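Local coordinates for aminotransferase, class III (Deinococcus radiodurans, PDB 3I4J), which probably acts as a pyridoxal-phosphate-dependent transaminase of the class III aminotransferase family, at residues 93-104 and 290-298. The protein carries 1 engineered substitution. Sequence-based numbering, arbitrary orientation.
With SO4 (sulfate ion), chain E; SO4 (sulfate ion), chain G.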
ATOM      1  N   TRP C  93      -2.211  13.006   6.907  1.00 17.98           N
ATOM      2  CA  TRP C  93      -3.014  11.810   6.697  1.00 20.59           C
ATOM      3  C   TRP C  93      -2.029  10.774   6.153  1.00 20.34           C
ATOM      4  O   TRP C  93      -1.608  10.849   4.997  1.00 19.18           O
ATOM      5  CB  TRP C  93      -4.120  12.095   5.680  1.00 20.95           C
ATOM      6  CG  TRP C  93      -4.863  10.873   5.215  1.00 22.19           C
ATOM      7  CD1 TRP C  93      -4.868  10.345   3.953  1.00 22.29           C
ATOM      8  CD2 TRP C  93      -5.718  10.039   6.002  1.00 25.59           C
ATOM      9  NE1 TRP C  93      -5.678   9.235   3.906  1.00 22.01           N
ATOM     10  CE2 TRP C  93      -6.212   9.024   5.151  1.00 25.57           C
ATOM     11  CE3 TRP C  93      -6.119  10.052   7.348  1.00 28.54           C
ATOM     12  CZ2 TRP C  93      -7.090   8.029   5.600  1.00 30.02           C
ATOM     13  CZ3 TRP C  93      -6.994   9.062   7.795  1.00 30.83           C
ATOM     14  CH2 TRP C  93      -7.469   8.064   6.920  1.00 30.60           C
ATOM     15  N   ALA C  94      -1.657   9.819   7.000  1.00 19.77           N
ATOM     16  CA  ALA C  94      -0.686   8.802   6.623  1.00 19.50           C
ATOM     17  C   ALA C  94      -1.307   7.584   5.956  1.00 19.47           C
ATOM     18  O   ALA C  94      -2.349   7.095   6.384  1.00 21.12           O
ATOM     19  CB  ALA C  94       0.106   8.358   7.863  1.00 21.35           C
ATOM     20  N   VAL C  95      -0.658   7.117   4.894  1.00 19.02           N
ATOM     21  CA  VAL C  95      -1.089   5.919   4.181  1.00 19.14           C
ATOM     22  C   VAL C  95       0.157   5.120   3.791  1.00 19.28           C
ATOM     23  O   VAL C  95       1.279   5.484   4.170  1.00 19.51           O
ATOM     24  CB  VAL C  95      -1.948   6.247   2.927  1.00 21.10           C
ATOM     25  CG1 VAL C  95      -3.287   6.825   3.360  1.00 21.28           C
ATOM     26  CG2 VAL C  95      -1.212   7.207   2.004  1.00 19.70           C
ATOM     27  N   SER C  96      -0.023   4.038   3.039  1.00 21.22           N
ATOM     28  CA  SER C  96       1.104   3.187   2.670  1.00 21.41           C
ATOM     29  C   SER C  96       1.733   3.443   1.304  1.00 22.00           C
ATOM     30  O   SER C  96       2.895   3.103   1.090  1.00 23.31           O
ATOM     31  CB  SER C  96       0.693   1.713   2.752  1.00 23.53           C
ATOM     32  OG  SER C  96       0.235   1.382   4.049  1.00 25.40           O
ATOM     33  N   GLY C  97       0.976   4.028   0.379  1.00 20.75           N
ATOM     34  CA  GLY C  97       1.524   4.277  -0.945  1.00 22.28           C
ATOM     35  C   GLY C  97       1.063   5.565  -1.604  1.00 22.90           C
ATOM     36  O   GLY C  97       0.076   6.174  -1.188  1.00 21.66           O
ATOM     37  N   GLY C  98       1.780   5.964  -2.647  1.00 23.58           N
ATOM     38  CA  GLY C  98       1.453   7.185  -3.359  1.00 22.46           C
ATOM     39  C   GLY C  98       0.065   7.214  -3.966  1.00 21.02           C
ATOM     40  O   GLY C  98      -0.609   8.238  -3.929  1.00 20.00           O
ATOM     41  N   SER C  99      -0.367   6.101  -4.545  1.00 20.72           N
ATOM     42  CA  SER C  99      -1.690   6.055  -5.146  1.00 20.98           C
ATOM     43  C   SER C  99      -2.779   6.269  -4.106  1.00 19.96           C
ATOM     44  O   SER C  99      -3.732   7.010  -4.348  1.00 21.49           O
ATOM     45  CB  SER C  99      -1.891   4.722  -5.860  1.00 23.72           C
ATOM     46  OG  SER C  99      -0.941   4.601  -6.903  1.00 31.54           O
ATOM     47  N   GLU C 100      -2.636   5.624  -2.949  1.00 18.42           N
ATOM     48  CA  GLU C 100      -3.605   5.774  -1.867  1.00 19.34           C
ATOM     49  C   GLU C 100      -3.644   7.237  -1.438  1.00 18.04           C
ATOM     50  O   GLU C 100      -4.710   7.783  -1.155  1.00 18.34           O
ATOM     51  CB  GLU C 100      -3.212   4.935  -0.645  1.00 21.40           C
ATOM     52  CG  GLU C 100      -3.199   3.427  -0.850  1.00 24.68           C
ATOM     53  CD  GLU C 100      -2.920   2.676   0.446  1.00 26.59           C
ATOM     54  OE1 GLU C 100      -2.032   3.110   1.212  1.00 25.73           O
ATOM     55  OE2 GLU C 100      -3.580   1.647   0.703  1.00 28.56           O
ATOM     56  N   ALA C 101      -2.470   7.860  -1.395  1.00 17.08           N
ATOM     57  CA  ALA C 101      -2.352   9.258  -0.977  1.00 15.93           C
ATOM     58  C   ALA C 101      -3.024  10.202  -1.968  1.00 18.04           C
ATOM     59  O   ALA C 101      -3.702  11.155  -1.575  1.00 16.42           O
ATOM     60  CB  ALA C 101      -0.883   9.630  -0.817  1.00 17.54           C
ATOM     61  N   THR C 102      -2.820   9.929  -3.251  1.00 18.17           N
ATOM     62  CA  THR C 102      -3.405  10.727  -4.320  1.00 19.50           C
ATOM     63  C   THR C 102      -4.925  10.597  -4.320  1.00 19.69           C
ATOM     64  O   THR C 102      -5.644  11.589  -4.426  1.00 18.77           O
ATOM     65  CB  THR C 102      -2.856  10.285  -5.678  1.00 19.55           C
ATOM     66  OG1 THR C 102      -1.437  10.490  -5.704  1.00 19.70           O
ATOM     67  CG2 THR C 102      -3.511  11.074  -6.801  1.00 21.36           C
ATOM     68  N   GLU C 103      -5.416   9.370  -4.211  1.00 20.32           N
ATOM     69  CA  GLU C 103      -6.853   9.161  -4.178  1.00 21.81           C
ATOM     70  C   GLU C 103      -7.461   9.825  -2.941  1.00 20.60           C
ATOM     71  O   GLU C 103      -8.573  10.358  -3.001  1.00 18.94           O
ATOM     72  CB  GLU C 103      -7.172   7.665  -4.199  1.00 25.18           C
ATOM     73  CG  GLU C 103      -6.764   6.972  -5.500  1.00 31.57           C
ATOM     74  CD  GLU C 103      -7.384   7.610  -6.742  1.00 35.66           C
ATOM     75  OE1 GLU C 103      -8.630   7.689  -6.818  1.00 37.04           O
ATOM     76  OE2 GLU C 103      -6.625   8.030  -7.647  1.00 37.42           O
ATOM     77  N   SER C 104      -6.729   9.806  -1.827  1.00 18.55           N
ATOM     78  CA  SER C 104      -7.220  10.425  -0.596  1.00 18.84           C
ATOM     79  C   SER C 104      -7.368  11.922  -0.837  1.00 18.74           C
ATOM     80  O   SER C 104      -8.346  12.528  -0.416  1.00 18.82           O
ATOM     81  CB  SER C 104      -6.251  10.203   0.571  1.00 19.21           C
ATOM     82  OG  SER C 104      -6.208   8.838   0.971  1.00 20.41           O
ATOM     83  N   PHE C 290     -13.694  10.766   7.688  1.00 40.47           N
ATOM     84  CA  PHE C 290     -13.020  11.009   6.416  1.00 39.98           C
ATOM     85  C   PHE C 290     -12.938   9.746   5.562  1.00 40.89           C
ATOM     86  O   PHE C 290     -13.486   9.703   4.462  1.00 41.51           O
ATOM     87  CB  PHE C 290     -11.614  11.563   6.664  1.00 39.39           C
ATOM     88  CG  PHE C 290     -10.840  11.832   5.405  1.00 39.59           C
ATOM     89  CD1 PHE C 290     -11.368  12.650   4.409  1.00 39.90           C
ATOM     90  CD2 PHE C 290      -9.578  11.273   5.218  1.00 39.89           C
ATOM     91  CE1 PHE C 290     -10.652  12.911   3.243  1.00 39.77           C
ATOM     92  CE2 PHE C 290      -8.851  11.527   4.053  1.00 39.77           C
ATOM     93  CZ  PHE C 290      -9.389  12.347   3.065  1.00 40.71           C
ATOM     94  N   MET C 291     -12.251   8.722   6.065  1.00 41.56           N
ATOM     95  CA  MET C 291     -12.107   7.459   5.341  1.00 42.92           C
ATOM     96  C   MET C 291     -12.090   6.283   6.328  1.00 44.41           C
ATOM     97  O   MET C 291     -11.786   6.475   7.507  1.00 44.54           O
ATOM     98  CB  MET C 291     -10.839   7.498   4.478  1.00 43.00           C
ATOM     99  CG  MET C 291     -10.906   8.590   3.403  1.00 42.20           C
ATOM    100  SD  MET C 291      -9.531   8.691   2.226  1.00 41.15           S
ATOM    101  CE  MET C 291      -9.904   7.283   1.181  1.00 42.06           C
ATOM    102  N   HIS C 292     -12.408   5.076   5.853  1.00 45.56           N
ATOM    103  CA  HIS C 292     -12.481   3.905   6.739  1.00 46.32           C
ATOM    104  C   HIS C 292     -11.455   2.770   6.615  1.00 44.95           C
ATOM    105  O   HIS C 292     -10.919   2.313   7.625  1.00 46.54           O
ATOM    106  CB  HIS C 292     -13.881   3.289   6.651  1.00 49.17           C
ATOM    107  CG  HIS C 292     -14.989   4.261   6.914  1.00 52.34           C
ATOM    108  ND1 HIS C 292     -15.223   5.358   6.113  1.00 53.47           N
ATOM    109  CD2 HIS C 292     -15.931   4.298   7.886  1.00 52.80           C
ATOM    110  CE1 HIS C 292     -16.261   6.029   6.580  1.00 54.17           C
ATOM    111  NE2 HIS C 292     -16.709   5.407   7.655  1.00 53.47           N
ATOM    112  N   GLY C 293     -11.196   2.297   5.401  1.00 42.87           N
ATOM    113  CA  GLY C 293     -10.255   1.196   5.226  1.00 39.88           C
ATOM    114  C   GLY C 293      -8.818   1.419   5.680  1.00 36.85           C
ATOM    115  O   GLY C 293      -8.556   1.741   6.843  1.00 36.70           O
ATOM    116  N   PHE C 294      -7.887   1.207   4.753  1.00 32.96           N
ATOM    117  CA  PHE C 294      -6.455   1.390   4.986  1.00 29.71           C
ATOM    118  C   PHE C 294      -5.928   0.736   6.258  1.00 25.54           C
ATOM    119  O   PHE C 294      -5.641   1.401   7.250  1.00 22.93           O
ATOM    120  CB  PHE C 294      -6.127   2.884   4.987  1.00 32.43           C
ATOM    121  CG  PHE C 294      -6.423   3.563   3.684  1.00 35.98           C
ATOM    122  CD1 PHE C 294      -5.822   3.125   2.508  1.00 36.85           C
ATOM    123  CD2 PHE C 294      -7.309   4.633   3.626  1.00 38.17           C
ATOM    124  CE1 PHE C 294      -6.098   3.741   1.291  1.00 39.28           C
ATOM    125  CE2 PHE C 294      -7.592   5.258   2.414  1.00 38.49           C
ATOM    126  CZ  PHE C 294      -6.985   4.812   1.244  1.00 39.53           C
ATOM    127  N   THR C 295      -5.775  -0.579   6.207  1.00 20.68           N
ATOM    128  CA  THR C 295      -5.296  -1.333   7.354  1.00 21.53           C
ATOM    129  C   THR C 295      -3.980  -0.830   7.934  1.00 20.19           C
ATOM    130  O   THR C 295      -3.844  -0.701   9.159  1.00 21.79           O
ATOM    131  CB  THR C 295      -5.134  -2.809   6.991  1.00 21.15           C
ATOM    132  OG1 THR C 295      -6.409  -3.334   6.612  1.00 23.75           O
ATOM    133  CG2 THR C 295      -4.579  -3.597   8.176  1.00 22.40           C
ATOM    134  N   TYR C 296      -3.017  -0.547   7.061  1.00 17.87           N
ATOM    135  CA  TYR C 296      -1.709  -0.087   7.506  1.00 18.73           C
ATOM    136  C   TYR C 296      -1.508   1.426   7.515  1.00 18.28           C
ATOM    137  O   TYR C 296      -0.384   1.897   7.653  1.00 18.82           O
ATOM    138  CB  TYR C 296      -0.611  -0.770   6.680  1.00 20.79           C
ATOM    139  CG  TYR C 296      -0.275  -2.159   7.193  1.00 23.10           C
ATOM    140  CD1 TYR C 296       0.574  -2.328   8.286  1.00 24.52           C
ATOM    141  CD2 TYR C 296      -0.829  -3.299   6.609  1.00 25.73           C
ATOM    142  CE1 TYR C 296       0.871  -3.598   8.788  1.00 26.52           C
ATOM    143  CE2 TYR C 296      -0.540  -4.581   7.107  1.00 24.71           C
ATOM    144  CZ  TYR C 296       0.311  -4.719   8.194  1.00 26.83           C
ATOM    145  OH  TYR C 296       0.631  -5.976   8.681  1.00 29.00           O
ATOM    146  N   ALA C 297      -2.593   2.187   7.380  1.00 18.08           N
ATOM    147  CA  ALA C 297      -2.485   3.647   7.409  1.00 19.07           C
ATOM    148  C   ALA C 297      -2.041   4.049   8.815  1.00 19.50           C
ATOM    149  O   ALA C 297      -2.678   3.664   9.797  1.00 19.34           O
ATOM    150  CB  ALA C 297      -3.820   4.278   7.095  1.00 20.30           C
ATOM    151  N   GLY C 298      -0.954   4.814   8.907  1.00 19.60           N
ATOM    152  CA  GLY C 298      -0.448   5.239  10.206  1.00 20.77           C
ATOM    153  C   GLY C 298       0.408   4.211  10.935  1.00 21.00           C
ATOM    154  O   GLY C 298       0.811   4.427  12.081  1.00 19.41           O
TER
HETATM  155  S   SO4 E 431      -5.771  -2.491   3.057  1.00 40.98           S
HETATM  156  O1  SO4 E 431      -5.271  -1.192   2.568  1.00 41.85           O
HETATM  157  O2  SO4 E 431      -6.241  -3.279   1.906  1.00 40.57           O
HETATM  158  O3  SO4 E 431      -4.666  -3.223   3.711  1.00 42.22           O
HETATM  159  O4  SO4 E 431      -6.859  -2.245   4.017  1.00 40.59           O
HETATM  160  S   SO4 G 431       2.388   3.346  -5.592  1.00 39.98           S
HETATM  161  O1  SO4 G 431       2.616   1.908  -5.387  1.00 42.38           O
HETATM  162  O2  SO4 G 431       1.147   3.731  -4.908  1.00 41.81           O
HETATM  163  O3  SO4 G 431       3.532   4.121  -5.073  1.00 41.92           O
HETATM  164  O4  SO4 G 431       2.238   3.616  -7.028  1.00 43.69           O
HETATM  165  O   HOH W   1       1.089   4.969   6.900  1.00 20.19           O
HETATM  166  O   HOH W   2       2.260   2.621   6.318  1.00 19.91           O
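W93 meets the loop 290-298 with its indole: the edge of F290 stands on one face in a T-shaped stack, centroids 5.2 Å apart and planes at 88°. F294 lies near the indole plane at its benzo edge, and M291 crosses beside it, its sulfur placed obliquely to the five-membered ring as a Met-aromatic contact. With CG anti to the backbone N (chi1 170°), the indole turns its NE1 back to the helix, where it donates to S104 OG at 3.0 Å. A94 brings its carbonyl O to 3.3 Å from A297 CB, and its own methyl rests on G298. Water 1 links the backbones, accepting from G298 N at 2.9 Å and giving a weak bond to V95 O. S96 OG packs 3.5 Å from Y296 CB, and water 2 lies between this hydroxyl and Y296 O. At the start of the helix, S99 N and OG both donate to O2 of one sulfate, N at 2.8 Å. The extended side chain of E100 runs back toward the helix start: OE1 takes S96 N nearly along its C–O axis and G97 N from above the carboxylate plane, while OE2 reaches the edge of the F294 ring, 3.2 Å from CD1, the planes 85° apart. One turn on, S104 OG donates to E100 O and sits 3.6 Å from M291 SD. T295 grips the other sulfate through N and OG1, and that ion is also held by S99 N of the second subunit; R7 of that subunit binds the carbonyls of G293 and F294. Such a helix N-terminus facing a threonine across the dimer interface is consistent with the pocket for the phosphate of pyridoxal phosphate in fold type I, class III aminotransferases, probably occupied here by sulfate.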